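Local coordinates for protein geranylgeranyl Pyrophosphate Synthetase (Geoglobus acetivorans, PDB 5JFQ) that builds geranylgeranyl diphosphate, with some farnesyl diphosphate, by successive magnesium-dependent additions of isopentenyl diphosphate to dimethylallyl diphosphate, working as a homodimer, at residues A36-K41 and T101-P106; F79-D84 and E91-V96; L59-R64 and F191-S196. All coordinates share one frame; numbering follows the deposited sequence.

Interaction 1: residues A36-K41 and T101-P106; sequences ARHYLK and TLFGIP
His38 lays one face of its imidazole against two side chains of the 99-103 helix, Leu102 and Phe103. The closer part lies over the nitrogen side of the ring, where a single methyl of Leu102 does the touching: CD1 stands 3.3 Å from His38 NE2 and 3.5 Å from His38 CE1. The looser part is the rim of Phe103, which comes to the same face with CE2 4.2 Å from His38 CG, and the solvent side is that of the exposed Leu102. The two rings form a T-shaped (edge-to-face) pair, with centroids 5.8 Å apart and planes at 74°. With CG anti to the backbone N (chi1 -176°), the imidazole reaches out toward the second helix across a backbone separation of 9.6 Å between His38 CA and Leu102 CA; this is a side-chain contact. NE2 is hydrogen-bonded to Lys97 O, which ties the ring's rotation to strand 96-97. The contact packs helix 38-42 against the 99-103 helix beside the hairpin, the His38 side chain being about 8 Å from that of Arg93, a dimethylallyl diphosphate ligand by similarity. Beyond Phe103, Gly104 ends one helix with positive phi and occupies the N-cap position of helix 105-123. Arg37 and Leu40 pack on Leu115 of that helix, Tyr39 rests on helix 67-88, and Val96 and Lys97 bring strand 96-97 against His38 and Leu102 respectively.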
ATOM      1  N   ALA B  36       0.963  12.621   5.716  1.00 45.78           N
ATOM      2  CA  ALA B  36       1.530  12.023   4.506  1.00 46.50           C
ATOM      3  C   ALA B  36       2.595  12.892   3.856  1.00 46.49           C
ATOM      4  O   ALA B  36       3.412  12.382   3.087  1.00 53.37           O
ATOM      5  CB  ALA B  36       0.436  11.728   3.478  1.00 45.34           C
ATOM      6  N   ARG B  37       2.605  14.186   4.122  1.00 46.10           N
ATOM      7  CA  ARG B  37       3.611  15.056   3.538  1.00 47.56           C
ATOM      8  C   ARG B  37       4.683  15.426   4.531  1.00 50.39           C
ATOM      9  O   ARG B  37       5.576  16.191   4.181  1.00 53.34           O
ATOM     10  CB  ARG B  37       2.984  16.343   2.981  1.00 52.53           C
ATOM     11  CG  ARG B  37       2.467  16.242   1.562  1.00 49.36           C
ATOM     12  CD  ARG B  37       1.477  15.150   1.487  1.00 52.91           C
ATOM     13  NE  ARG B  37       0.640  15.168   0.297  1.00 58.80           N
ATOM     14  CZ  ARG B  37       0.577  14.194  -0.599  1.00 51.81           C
ATOM     15  NH1 ARG B  37       1.316  13.102  -0.444  1.00 51.39           N
ATOM     16  NH2 ARG B  37      -0.262  14.305  -1.623  1.00 46.55           N
ATOM     17  N   HIS B  38       4.612  14.900   5.757  1.00 52.92           N
ATOM     18  CA  HIS B  38       5.558  15.285   6.800  1.00 51.44           C
ATOM     19  C   HIS B  38       7.003  15.049   6.370  1.00 54.84           C
ATOM     20  O   HIS B  38       7.825  15.969   6.419  1.00 58.55           O
ATOM     21  CB  HIS B  38       5.252  14.530   8.087  1.00 51.93           C
ATOM     22  CG  HIS B  38       6.112  14.942   9.235  1.00 56.47           C
ATOM     23  ND1 HIS B  38       6.230  16.254   9.644  1.00 54.81           N
ATOM     24  CD2 HIS B  38       6.907  14.216  10.058  1.00 59.47           C
ATOM     25  CE1 HIS B  38       7.062  16.318  10.667  1.00 60.94           C
ATOM     26  NE2 HIS B  38       7.484  15.095  10.942  1.00 59.77           N
ATOM     27  N   TYR B  39       7.335  13.831   5.934  1.00 52.39           N
ATOM     28  CA  TYR B  39       8.724  13.563   5.562  1.00 53.76           C
ATOM     29  C   TYR B  39       9.109  14.269   4.271  1.00 58.28           C
ATOM     30  O   TYR B  39      10.243  14.745   4.139  1.00 62.13           O
ATOM     31  CB  TYR B  39       8.982  12.063   5.429  1.00 48.67           C
ATOM     32  CG  TYR B  39       8.964  11.304   6.737  1.00 59.94           C
ATOM     33  CD1 TYR B  39       9.122  11.960   7.962  1.00 56.59           C
ATOM     34  CD2 TYR B  39       8.783   9.925   6.752  1.00 57.52           C
ATOM     35  CE1 TYR B  39       9.098  11.264   9.140  1.00 57.56           C
ATOM     36  CE2 TYR B  39       8.753   9.225   7.937  1.00 52.73           C
ATOM     37  CZ  TYR B  39       8.917   9.895   9.123  1.00 57.32           C
ATOM     38  OH  TYR B  39       8.884   9.177  10.299  1.00 58.79           O
ATOM     39  N   LEU B  40       8.203  14.314   3.290  1.00 53.28           N
ATOM     40  CA  LEU B  40       8.545  14.982   2.039  1.00 56.45           C
ATOM     41  C   LEU B  40       8.926  16.429   2.295  1.00 59.40           C
ATOM     42  O   LEU B  40       9.910  16.926   1.738  1.00 63.91           O
ATOM     43  CB  LEU B  40       7.389  14.905   1.039  1.00 50.23           C
ATOM     44  CG  LEU B  40       7.063  13.498   0.533  1.00 51.50           C
ATOM     45  CD1 LEU B  40       5.660  13.441  -0.044  1.00 48.59           C
ATOM     46  CD2 LEU B  40       8.097  13.006  -0.477  1.00 51.14           C
ATOM     47  N   LYS B  41       8.176  17.109   3.165  1.00 57.01           N
ATOM     48  CA  LYS B  41       8.531  18.473   3.538  1.00 57.80           C
ATOM     49  C   LYS B  41       9.781  18.510   4.408  1.00 60.49           C
ATOM     50  O   LYS B  41      10.557  19.469   4.321  1.00 63.79           O
ATOM     51  CB  LYS B  41       7.356  19.150   4.245  1.00 55.88           C
ATOM     52  CG  LYS B  41       6.064  19.101   3.443  1.00 50.52           C
ATOM     53  CD  LYS B  41       5.139  20.261   3.763  1.00 57.73           C
ATOM     54  CE  LYS B  41       4.546  20.173   5.151  1.00 61.11           C
ATOM     55  NZ  LYS B  41       3.668  18.974   5.353  1.00 62.86           N
ATOM     56  N   THR B 101       4.609   9.320  15.837  1.00 58.86           N
ATOM     57  CA  THR B 101       4.641  10.003  17.121  1.00 62.63           C
ATOM     58  C   THR B 101       3.840  11.302  17.072  1.00 59.52           C
ATOM     59  O   THR B 101       3.119  11.619  18.023  1.00 64.23           O
ATOM     60  CB  THR B 101       6.095  10.226  17.580  1.00 58.59           C
ATOM     61  OG1 THR B 101       6.870  10.800  16.525  1.00 65.13           O
ATOM     62  CG2 THR B 101       6.727   8.895  17.947  1.00 64.47           C
ATOM     63  N   LEU B 102       3.903  12.038  15.964  1.00 51.84           N
ATOM     64  CA  LEU B 102       3.158  13.293  15.889  1.00 56.99           C
ATOM     65  C   LEU B 102       1.668  13.077  15.679  1.00 58.35           C
ATOM     66  O   LEU B 102       0.854  13.886  16.138  1.00 62.34           O
ATOM     67  CB  LEU B 102       3.683  14.155  14.755  1.00 53.32           C
ATOM     68  CG  LEU B 102       5.093  14.652  14.957  1.00 57.20           C
ATOM     69  CD1 LEU B 102       5.593  15.100  13.621  1.00 59.65           C
ATOM     70  CD2 LEU B 102       5.026  15.804  15.921  1.00 62.71           C
ATOM     71  N   PHE B 103       1.288  12.034  14.953  1.00 57.56           N
ATOM     72  CA  PHE B 103      -0.091  11.898  14.520  1.00 56.82           C
ATOM     73  C   PHE B 103      -0.748  10.626  15.005  1.00 52.88           C
ATOM     74  O   PHE B 103      -1.974  10.509  14.913  1.00 54.87           O
ATOM     75  CB  PHE B 103      -0.184  11.930  12.990  1.00 48.16           C
ATOM     76  CG  PHE B 103       0.637  12.992  12.355  1.00 49.62           C
ATOM     77  CD1 PHE B 103       0.100  14.250  12.103  1.00 54.79           C
ATOM     78  CD2 PHE B 103       1.937  12.738  11.973  1.00 50.45           C
ATOM     79  CE1 PHE B 103       0.850  15.246  11.479  1.00 48.63           C
ATOM     80  CE2 PHE B 103       2.696  13.726  11.353  1.00 52.55           C
ATOM     81  CZ  PHE B 103       2.147  14.985  11.109  1.00 48.09           C
ATOM     82  N   GLY B 104       0.019   9.679  15.509  1.00 51.74           N
ATOM     83  CA  GLY B 104      -0.553   8.434  15.967  1.00 49.82           C
ATOM     84  C   GLY B 104      -0.305   7.306  14.979  1.00 51.80           C
ATOM     85  O   GLY B 104      -0.048   7.511  13.784  1.00 48.52           O
ATOM     86  N   ILE B 105      -0.363   6.093  15.503  1.00 49.11           N
ATOM     87  CA  ILE B 105      -0.097   4.932  14.670  1.00 48.56           C
ATOM     88  C   ILE B 105      -1.139   4.787  13.560  1.00 45.61           C
ATOM     89  O   ILE B 105      -0.744   4.699  12.391  1.00 43.24           O
ATOM     90  CB  ILE B 105       0.059   3.678  15.558  1.00 43.46           C
ATOM     91  CG1 ILE B 105       1.303   3.870  16.435  1.00 51.24           C
ATOM     92  CG2 ILE B 105       0.155   2.421  14.710  1.00 39.06           C
ATOM     93  CD1 ILE B 105       1.605   2.732  17.363  1.00 40.42           C
ATOM     94  N   PRO B 106      -2.447   4.795  13.841  1.00 44.87           N
ATOM     95  CA  PRO B 106      -3.403   4.649  12.729  1.00 44.45           C
ATOM     96  C   PRO B 106      -3.230   5.693  11.631  1.00 44.71           C
ATOM     97  O   PRO B 106      -3.198   5.326  10.446  1.00 44.98           O
ATOM     98  CB  PRO B 106      -4.772   4.733  13.435  1.00 48.31           C
ATOM     99  CG  PRO B 106      -4.495   5.266  14.790  1.00 48.38           C
ATOM    100  CD  PRO B 106      -3.142   4.789  15.140  1.00 43.06           C
TER

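Interaction 2: residues F79-D84 and E91-V96; sequences FTLVHD and EMRRGV
This is a van der Waals contact of a leucine methyl on a guanidinium face, between helix 67-88 and the short beta hairpin that follows it, beside the site that, by similarity, binds the diphosphates and magnesium ions. Leu81 CD2 lies over one face of the Arg93 guanidinium, 3.5 Å from NH1 of Arg93 and displaced from the middle of the group toward its rim. The other branch, Leu81 CD1, comes 4.2 Å from Arg93 CD, so the two methyls touch both the aliphatic part and the charged end, the side chains crossing at about a right angle. Arg93 leaves its strand with CG anti to the backbone N (chi1 159°) and then bends at chi3 (-58°), which turns the flat group over Leu81. Asp84 CB lies oblique to the guanidinium, 4.3 Å from Arg93 NH2. The carboxylate itself stays farther off, with Asp84 OD2 5.1 Å from Arg93 NH2, and each charge pairs elsewhere: Arg93 NH2 with Asp85 and Asp84 OD2 with Lys175. Asp84 and Asp85 begin the DDxxD motif of the family; by similarity Asp84 binds both magnesium ions, while Arg93 and Lys175 bind dimethylallyl diphosphate. A type II' turn from Arg93 to Val96 reverses the chain, and Arg93 N bonds to Val96 O at 2.9 Å. Around the contact, Leu81 also packs on Tyr39 of helix 38-42, Asp84 touches Gln151 of helix 130-159, and strand 92-93 pairs antiparallel with strand 96-97.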
ATOM      1  N   PHE B  79       6.736   6.189   1.619  1.00 48.78           N
ATOM      2  CA  PHE B  79       5.825   5.208   2.176  1.00 45.44           C
ATOM      3  C   PHE B  79       6.560   4.275   3.134  1.00 49.87           C
ATOM      4  O   PHE B  79       6.132   4.092   4.282  1.00 50.08           O
ATOM      5  CB  PHE B  79       5.157   4.430   1.040  1.00 50.37           C
ATOM      6  CG  PHE B  79       4.943   2.966   1.340  1.00 45.36           C
ATOM      7  CD1 PHE B  79       4.079   2.567   2.338  1.00 42.16           C
ATOM      8  CD2 PHE B  79       5.591   2.000   0.604  1.00 41.31           C
ATOM      9  CE1 PHE B  79       3.892   1.233   2.611  1.00 45.56           C
ATOM     10  CE2 PHE B  79       5.392   0.682   0.872  1.00 41.87           C
ATOM     11  CZ  PHE B  79       4.548   0.296   1.883  1.00 41.32           C
ATOM     12  N   THR B  80       7.674   3.676   2.685  1.00 48.74           N
ATOM     13  CA  THR B  80       8.359   2.700   3.534  1.00 49.38           C
ATOM     14  C   THR B  80       8.832   3.350   4.828  1.00 51.57           C
ATOM     15  O   THR B  80       8.613   2.806   5.916  1.00 52.81           O
ATOM     16  CB  THR B  80       9.526   2.035   2.801  1.00 47.46           C
ATOM     17  OG1 THR B  80      10.466   3.021   2.374  1.00 52.92           O
ATOM     18  CG2 THR B  80       9.032   1.249   1.605  1.00 44.45           C
ATOM     19  N   LEU B  81       9.436   4.542   4.731  1.00 49.20           N
ATOM     20  CA  LEU B  81       9.854   5.277   5.926  1.00 52.09           C
ATOM     21  C   LEU B  81       8.747   5.316   6.967  1.00 55.55           C
ATOM     22  O   LEU B  81       8.959   4.963   8.141  1.00 52.66           O
ATOM     23  CB  LEU B  81      10.274   6.703   5.570  1.00 46.71           C
ATOM     24  CG  LEU B  81      11.379   6.881   4.538  1.00 50.11           C
ATOM     25  CD1 LEU B  81      11.770   8.335   4.511  1.00 49.90           C
ATOM     26  CD2 LEU B  81      12.567   5.975   4.818  1.00 49.33           C
ATOM     27  N   VAL B  82       7.548   5.719   6.538  1.00 51.31           N
ATOM     28  CA  VAL B  82       6.438   5.905   7.464  1.00 50.90           C
ATOM     29  C   VAL B  82       6.095   4.593   8.163  1.00 52.80           C
ATOM     30  O   VAL B  82       6.022   4.528   9.399  1.00 52.46           O
ATOM     31  CB  VAL B  82       5.232   6.495   6.722  1.00 46.69           C
ATOM     32  CG1 VAL B  82       4.042   6.567   7.627  1.00 42.80           C
ATOM     33  CG2 VAL B  82       5.586   7.869   6.172  1.00 43.50           C
ATOM     34  N   HIS B  83       5.915   3.519   7.392  1.00 50.78           N
ATOM     35  CA  HIS B  83       5.592   2.241   8.024  1.00 52.32           C
ATOM     36  C   HIS B  83       6.776   1.663   8.812  1.00 54.37           C
ATOM     37  O   HIS B  83       6.574   0.993   9.836  1.00 51.39           O
ATOM     38  CB  HIS B  83       5.089   1.270   6.964  1.00 48.84           C
ATOM     39  CG  HIS B  83       3.691   1.560   6.520  1.00 51.10           C
ATOM     40  ND1 HIS B  83       2.939   0.669   5.782  1.00 44.87           N
ATOM     41  CD2 HIS B  83       2.902   2.644   6.725  1.00 46.95           C
ATOM     42  CE1 HIS B  83       1.740   1.186   5.569  1.00 43.78           C
ATOM     43  NE2 HIS B  83       1.697   2.386   6.123  1.00 43.58           N
ATOM     44  N   ASP B  84       8.007   1.911   8.363  1.00 52.58           N
ATOM     45  CA  ASP B  84       9.163   1.417   9.102  1.00 56.21           C
ATOM     46  C   ASP B  84       9.227   2.052  10.478  1.00 57.50           C
ATOM     47  O   ASP B  84       9.429   1.363  11.482  1.00 57.80           O
ATOM     48  CB  ASP B  84      10.451   1.696   8.331  1.00 55.25           C
ATOM     49  CG  ASP B  84      10.668   0.731   7.188  1.00 57.33           C
ATOM     50  OD1 ASP B  84       9.856  -0.209   7.027  1.00 65.07           O
ATOM     51  OD2 ASP B  84      11.659   0.904   6.452  1.00 59.82           O
ATOM     52  N   GLU B  91      11.335   7.511  17.824  1.00 73.38           N
ATOM     53  CA  GLU B  91      10.665   8.776  18.053  1.00 71.44           C
ATOM     54  C   GLU B  91      11.105   9.827  17.062  1.00 70.62           C
ATOM     55  O   GLU B  91      10.369  10.796  16.834  1.00 68.54           O
ATOM     56  CB  GLU B  91      10.919   9.263  19.472  1.00 70.31           C
ATOM     57  CG  GLU B  91      10.011   8.612  20.474  1.00 74.95           C
ATOM     58  CD  GLU B  91       9.410   9.626  21.408  1.00 85.56           C
ATOM     59  OE1 GLU B  91      10.183  10.240  22.174  1.00 91.08           O
ATOM     60  OE2 GLU B  91       8.176   9.830  21.361  1.00 85.81           O
ATOM     61  N   MET B  92      12.282   9.654  16.468  1.00 71.43           N
ATOM     62  CA  MET B  92      12.788  10.608  15.500  1.00 75.99           C
ATOM     63  C   MET B  92      13.483   9.876  14.366  1.00 80.66           C
ATOM     64  O   MET B  92      14.051   8.792  14.556  1.00 82.15           O
ATOM     65  CB  MET B  92      13.736  11.617  16.150  1.00 76.50           C
ATOM     66  CG  MET B  92      12.999  12.588  17.043  1.00 76.86           C
ATOM     67  SD  MET B  92      13.938  14.076  17.338  1.00100.63           S
ATOM     68  CE  MET B  92      14.267  14.599  15.666  1.00 82.37           C
ATOM     69  N   ARG B  93      13.388  10.473  13.175  1.00 74.70           N
ATOM     70  CA  ARG B  93      14.111  10.042  11.985  1.00 77.14           C
ATOM     71  C   ARG B  93      14.890  11.243  11.474  1.00 81.72           C
ATOM     72  O   ARG B  93      14.290  12.244  11.057  1.00 77.51           O
ATOM     73  CB  ARG B  93      13.161   9.509  10.907  1.00 74.05           C
ATOM     74  CG  ARG B  93      13.745   9.503   9.485  1.00 67.15           C
ATOM     75  CD  ARG B  93      12.797   8.836   8.511  1.00 58.40           C
ATOM     76  NE  ARG B  93      12.493   7.464   8.910  1.00 55.35           N
ATOM     77  CZ  ARG B  93      13.229   6.415   8.557  1.00 55.98           C
ATOM     78  NH1 ARG B  93      14.305   6.592   7.800  1.00 56.56           N
ATOM     79  NH2 ARG B  93      12.894   5.192   8.955  1.00 54.15           N
ATOM     80  N   ARG B  94      16.220  11.137  11.502  1.00 85.97           N
ATOM     81  CA  ARG B  94      17.089  12.290  11.295  1.00 83.07           C
ATOM     82  C   ARG B  94      16.666  13.404  12.243  1.00 83.57           C
ATOM     83  O   ARG B  94      16.619  13.211  13.466  1.00 83.27           O
ATOM     84  CB  ARG B  94      17.052  12.768   9.838  1.00 79.76           C
ATOM     85  N   GLY B  95      16.311  14.556  11.688  1.00 82.75           N
ATOM     86  CA  GLY B  95      16.063  15.740  12.479  1.00 82.92           C
ATOM     87  C   GLY B  95      14.620  16.053  12.793  1.00 82.87           C
ATOM     88  O   GLY B  95      14.344  17.137  13.320  1.00 87.63           O
ATOM     89  N   VAL B  96      13.682  15.150  12.503  1.00 82.85           N
ATOM     90  CA  VAL B  96      12.275  15.414  12.763  1.00 74.30           C
ATOM     91  C   VAL B  96      11.686  14.241  13.526  1.00 71.16           C
ATOM     92  O   VAL B  96      12.212  13.125  13.506  1.00 72.48           O
ATOM     93  CB  VAL B  96      11.474  15.675  11.472  1.00 72.46           C
ATOM     94  CG1 VAL B  96      12.263  16.578  10.554  1.00 75.23           C
ATOM     95  CG2 VAL B  96      11.124  14.369  10.770  1.00 70.86           C
TER

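Interaction 3: residues L59-R64 and F191-S196; sequences LGEDYR and FGKDES
A salt bridge joins Glu61 to Lys193: NZ of Lys193 donates to OE2 of Glu61 over 2.9 Å, meeting the anti lone pair, on the side away from the other carboxylate oxygen. The two side chains come from opposite directions. Bends at chi2 in both (Glu61 -73°, Lys193 -46°) fold the chains so that their charged ends meet. From there the contact spreads into carbon. The stem of Glu61 runs alongside Phe191, with Glu61 CG 3.3 Å from Phe191 CD2. Its OE1 lies over a face of that ring, the carboxylate and ring planes being 36° apart. Were Glu61 replaced by an alanine, the Lys193 ammonium would be likely to lose its carboxylate mate, and Phe191 the CG and carboxylate that cover one side of it. Farther along, Leu59 slides past the lysine in the opposite sense; its CD1 touches CG of Lys193 at 3.7 Å. Leu59 also reaches Ala188 of helix 165-190 and Leu201 of helix 195-221, so the apolar side continues into the helices. Gly60 closes helix 47-58 with a Schellman motif; on the facing loop Asp194 occupies the N-cap position of helix 195-221, and its OD1 accepts a bond from Ser196 OG. The ion pair thus sits at the surface, backed by Phe191 and Leu59, and joins the loop after helix 47-58 to the loop before helix 195-221, away from the annotated sites.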
ATOM      1  N   LEU B  59      20.530   6.855 -20.724  1.00 67.41           N
ATOM      2  CA  LEU B  59      19.960   6.151 -21.863  1.00 65.41           C
ATOM      3  C   LEU B  59      19.750   7.064 -23.047  1.00 69.19           C
ATOM      4  O   LEU B  59      19.238   6.618 -24.082  1.00 67.97           O
ATOM      5  CB  LEU B  59      18.644   5.494 -21.471  1.00 64.48           C
ATOM      6  CG  LEU B  59      18.893   4.326 -20.522  1.00 68.97           C
ATOM      7  CD1 LEU B  59      17.586   3.755 -20.025  1.00 65.03           C
ATOM      8  CD2 LEU B  59      19.700   3.269 -21.238  1.00 67.10           C
ATOM      9  N   GLY B  60      20.153   8.322 -22.915  1.00 67.23           N
ATOM     10  CA  GLY B  60      19.935   9.281 -23.968  1.00 70.70           C
ATOM     11  C   GLY B  60      18.464   9.512 -24.197  1.00 69.60           C
ATOM     12  O   GLY B  60      18.013   9.525 -25.348  1.00 65.10           O
ATOM     13  N   GLU B  61      17.699   9.667 -23.128  1.00 65.68           N
ATOM     14  CA  GLU B  61      16.289   9.975 -23.244  1.00 58.88           C
ATOM     15  C   GLU B  61      16.026  11.359 -22.690  1.00 59.71           C
ATOM     16  O   GLU B  61      16.916  12.025 -22.156  1.00 66.87           O
ATOM     17  CB  GLU B  61      15.456   8.925 -22.525  1.00 58.83           C
ATOM     18  CG  GLU B  61      15.454   7.626 -23.272  1.00 60.26           C
ATOM     19  CD  GLU B  61      14.600   7.721 -24.514  1.00 64.97           C
ATOM     20  OE1 GLU B  61      13.792   8.684 -24.590  1.00 60.66           O
ATOM     21  OE2 GLU B  61      14.737   6.841 -25.398  1.00 56.58           O
ATOM     22  N   ASP B  62      14.797  11.815 -22.865  1.00 62.63           N
ATOM     23  CA  ASP B  62      14.393  13.071 -22.249  1.00 59.68           C
ATOM     24  C   ASP B  62      14.083  12.740 -20.805  1.00 67.91           C
ATOM     25  O   ASP B  62      13.055  12.132 -20.504  1.00 69.14           O
ATOM     26  CB  ASP B  62      13.192  13.674 -22.960  1.00 61.06           C
ATOM     27  CG  ASP B  62      12.936  15.098 -22.542  1.00 66.49           C
ATOM     28  OD1 ASP B  62      13.225  15.452 -21.376  1.00 61.97           O
ATOM     29  OD2 ASP B  62      12.443  15.868 -23.389  1.00 74.40           O
ATOM     30  N   TYR B  63      14.986  13.109 -19.901  1.00 69.31           N
ATOM     31  CA  TYR B  63      14.820  12.655 -18.531  1.00 67.06           C
ATOM     32  C   TYR B  63      13.620  13.307 -17.859  1.00 66.55           C
ATOM     33  O   TYR B  63      13.117  12.767 -16.867  1.00 66.23           O
ATOM     34  CB  TYR B  63      16.100  12.895 -17.730  1.00 73.36           C
ATOM     35  CG  TYR B  63      16.470  14.344 -17.502  1.00 77.13           C
ATOM     36  CD1 TYR B  63      15.894  15.073 -16.472  1.00 74.81           C
ATOM     37  CD2 TYR B  63      17.424  14.971 -18.299  1.00 80.62           C
ATOM     38  CE1 TYR B  63      16.237  16.386 -16.254  1.00 79.96           C
ATOM     39  CE2 TYR B  63      17.782  16.287 -18.080  1.00 80.57           C
ATOM     40  CZ  TYR B  63      17.180  16.990 -17.058  1.00 79.97           C
ATOM     41  OH  TYR B  63      17.523  18.301 -16.830  1.00 81.61           O
ATOM     42  N   ARG B  64      13.143  14.437 -18.381  1.00 64.81           N
ATOM     43  CA  ARG B  64      11.882  14.982 -17.898  1.00 63.34           C
ATOM     44  C   ARG B  64      10.742  13.997 -18.094  1.00 61.97           C
ATOM     45  O   ARG B  64       9.785  13.994 -17.317  1.00 60.79           O
ATOM     46  CB  ARG B  64      11.561  16.292 -18.608  1.00 64.83           C
ATOM     47  CG  ARG B  64      12.352  17.474 -18.124  1.00 67.55           C
ATOM     48  CD  ARG B  64      12.136  18.621 -19.059  1.00 67.75           C
ATOM     49  NE  ARG B  64      12.681  18.300 -20.369  1.00 72.83           N
ATOM     50  CZ  ARG B  64      12.497  19.046 -21.448  1.00 73.78           C
ATOM     51  NH1 ARG B  64      11.769  20.150 -21.364  1.00 69.00           N
ATOM     52  NH2 ARG B  64      13.038  18.688 -22.606  1.00 73.19           N
ATOM     53  N   PHE B 191      11.244   3.350 -21.552  1.00 60.35           N
ATOM     54  CA  PHE B 191      11.624   3.717 -22.909  1.00 55.86           C
ATOM     55  C   PHE B 191      12.175   2.531 -23.685  1.00 58.15           C
ATOM     56  O   PHE B 191      13.075   2.683 -24.508  1.00 61.30           O
ATOM     57  CB  PHE B 191      12.628   4.860 -22.869  1.00 50.50           C
ATOM     58  CG  PHE B 191      12.209   5.942 -21.959  1.00 55.32           C
ATOM     59  CD1 PHE B 191      10.876   6.308 -21.888  1.00 56.70           C
ATOM     60  CD2 PHE B 191      13.112   6.564 -21.133  1.00 59.65           C
ATOM     61  CE1 PHE B 191      10.449   7.298 -21.030  1.00 57.84           C
ATOM     62  CE2 PHE B 191      12.697   7.561 -20.269  1.00 63.50           C
ATOM     63  CZ  PHE B 191      11.354   7.925 -20.218  1.00 62.29           C
ATOM     64  N   GLY B 192      11.667   1.340 -23.398  1.00 52.76           N
ATOM     65  CA  GLY B 192      11.850   0.224 -24.299  1.00 54.17           C
ATOM     66  C   GLY B 192      13.282  -0.152 -24.598  1.00 59.93           C
ATOM     67  O   GLY B 192      13.539  -0.777 -25.630  1.00 58.07           O
ATOM     68  N   LYS B 193      14.227   0.191 -23.729  1.00 64.46           N
ATOM     69  CA  LYS B 193      15.527  -0.434 -23.895  1.00 64.30           C
ATOM     70  C   LYS B 193      15.391  -1.932 -23.621  1.00 60.76           C
ATOM     71  O   LYS B 193      14.388  -2.397 -23.077  1.00 63.26           O
ATOM     72  CB  LYS B 193      16.569   0.231 -22.993  1.00 59.71           C
ATOM     73  CG  LYS B 193      16.474   1.754 -22.992  1.00 59.94           C
ATOM     74  CD  LYS B 193      16.341   2.322 -24.409  1.00 53.53           C
ATOM     75  CE  LYS B 193      16.567   3.826 -24.412  1.00 57.92           C
ATOM     76  NZ  LYS B 193      16.405   4.437 -25.763  1.00 68.35           N
ATOM     77  N   ASP B 194      16.384  -2.695 -24.049  1.00 64.40           N
ATOM     78  CA  ASP B 194      16.233  -4.143 -24.054  1.00 70.28           C
ATOM     79  C   ASP B 194      16.674  -4.757 -22.720  1.00 71.65           C
ATOM     80  O   ASP B 194      17.099  -4.067 -21.787  1.00 68.78           O
ATOM     81  CB  ASP B 194      16.999  -4.754 -25.228  1.00 75.60           C
ATOM     82  CG  ASP B 194      18.442  -4.306 -25.274  1.00 79.35           C
ATOM     83  OD1 ASP B 194      19.329  -5.190 -25.280  1.00 82.76           O
ATOM     84  OD2 ASP B 194      18.685  -3.076 -25.309  1.00 79.18           O
ATOM     85  N   GLU B 195      16.560  -6.087 -22.632  1.00 70.25           N
ATOM     86  CA  GLU B 195      16.771  -6.770 -21.361  1.00 65.15           C
ATOM     87  C   GLU B 195      18.198  -6.586 -20.862  1.00 69.57           C
ATOM     88  O   GLU B 195      18.425  -6.464 -19.651  1.00 71.21           O
ATOM     89  CB  GLU B 195      16.427  -8.254 -21.500  1.00 61.69           C
ATOM     90  N   SER B 196      19.167  -6.548 -21.775  1.00 71.93           N
ATOM     91  CA  SER B 196      20.556  -6.329 -21.383  1.00 69.73           C
ATOM     92  C   SER B 196      20.720  -5.006 -20.650  1.00 66.74           C
ATOM     93  O   SER B 196      21.429  -4.924 -19.640  1.00 68.52           O
ATOM     94  CB  SER B 196      21.445  -6.345 -22.621  1.00 73.15           C
ATOM     95  OG  SER B 196      21.195  -5.188 -23.410  1.00 71.81           O
TER

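How the interactions relate
Along the chain the segments come in the order 36-41, 59-64, 79-84, 91-96, 101-106 and 191-196, so interaction 2 is nested inside the loops closed by interactions 1 and 3, which cross each other. Interactions 1 and 2 are neighbours, their centres 8 Å apart, with Thr101 against Glu91, so that helix 38-42 backs the hairpin carrying the substrate-binding arginines assigned by similarity. Interaction 3 lies far off, its centre about 35 Å from that of interaction 1 and 33 Å from that of interaction 2, joining interhelical loops. All three belong to one predominantly helical polyprenyl synthetase fold, and helix 67-88 runs from beyond the 59-64 loop to interaction 2.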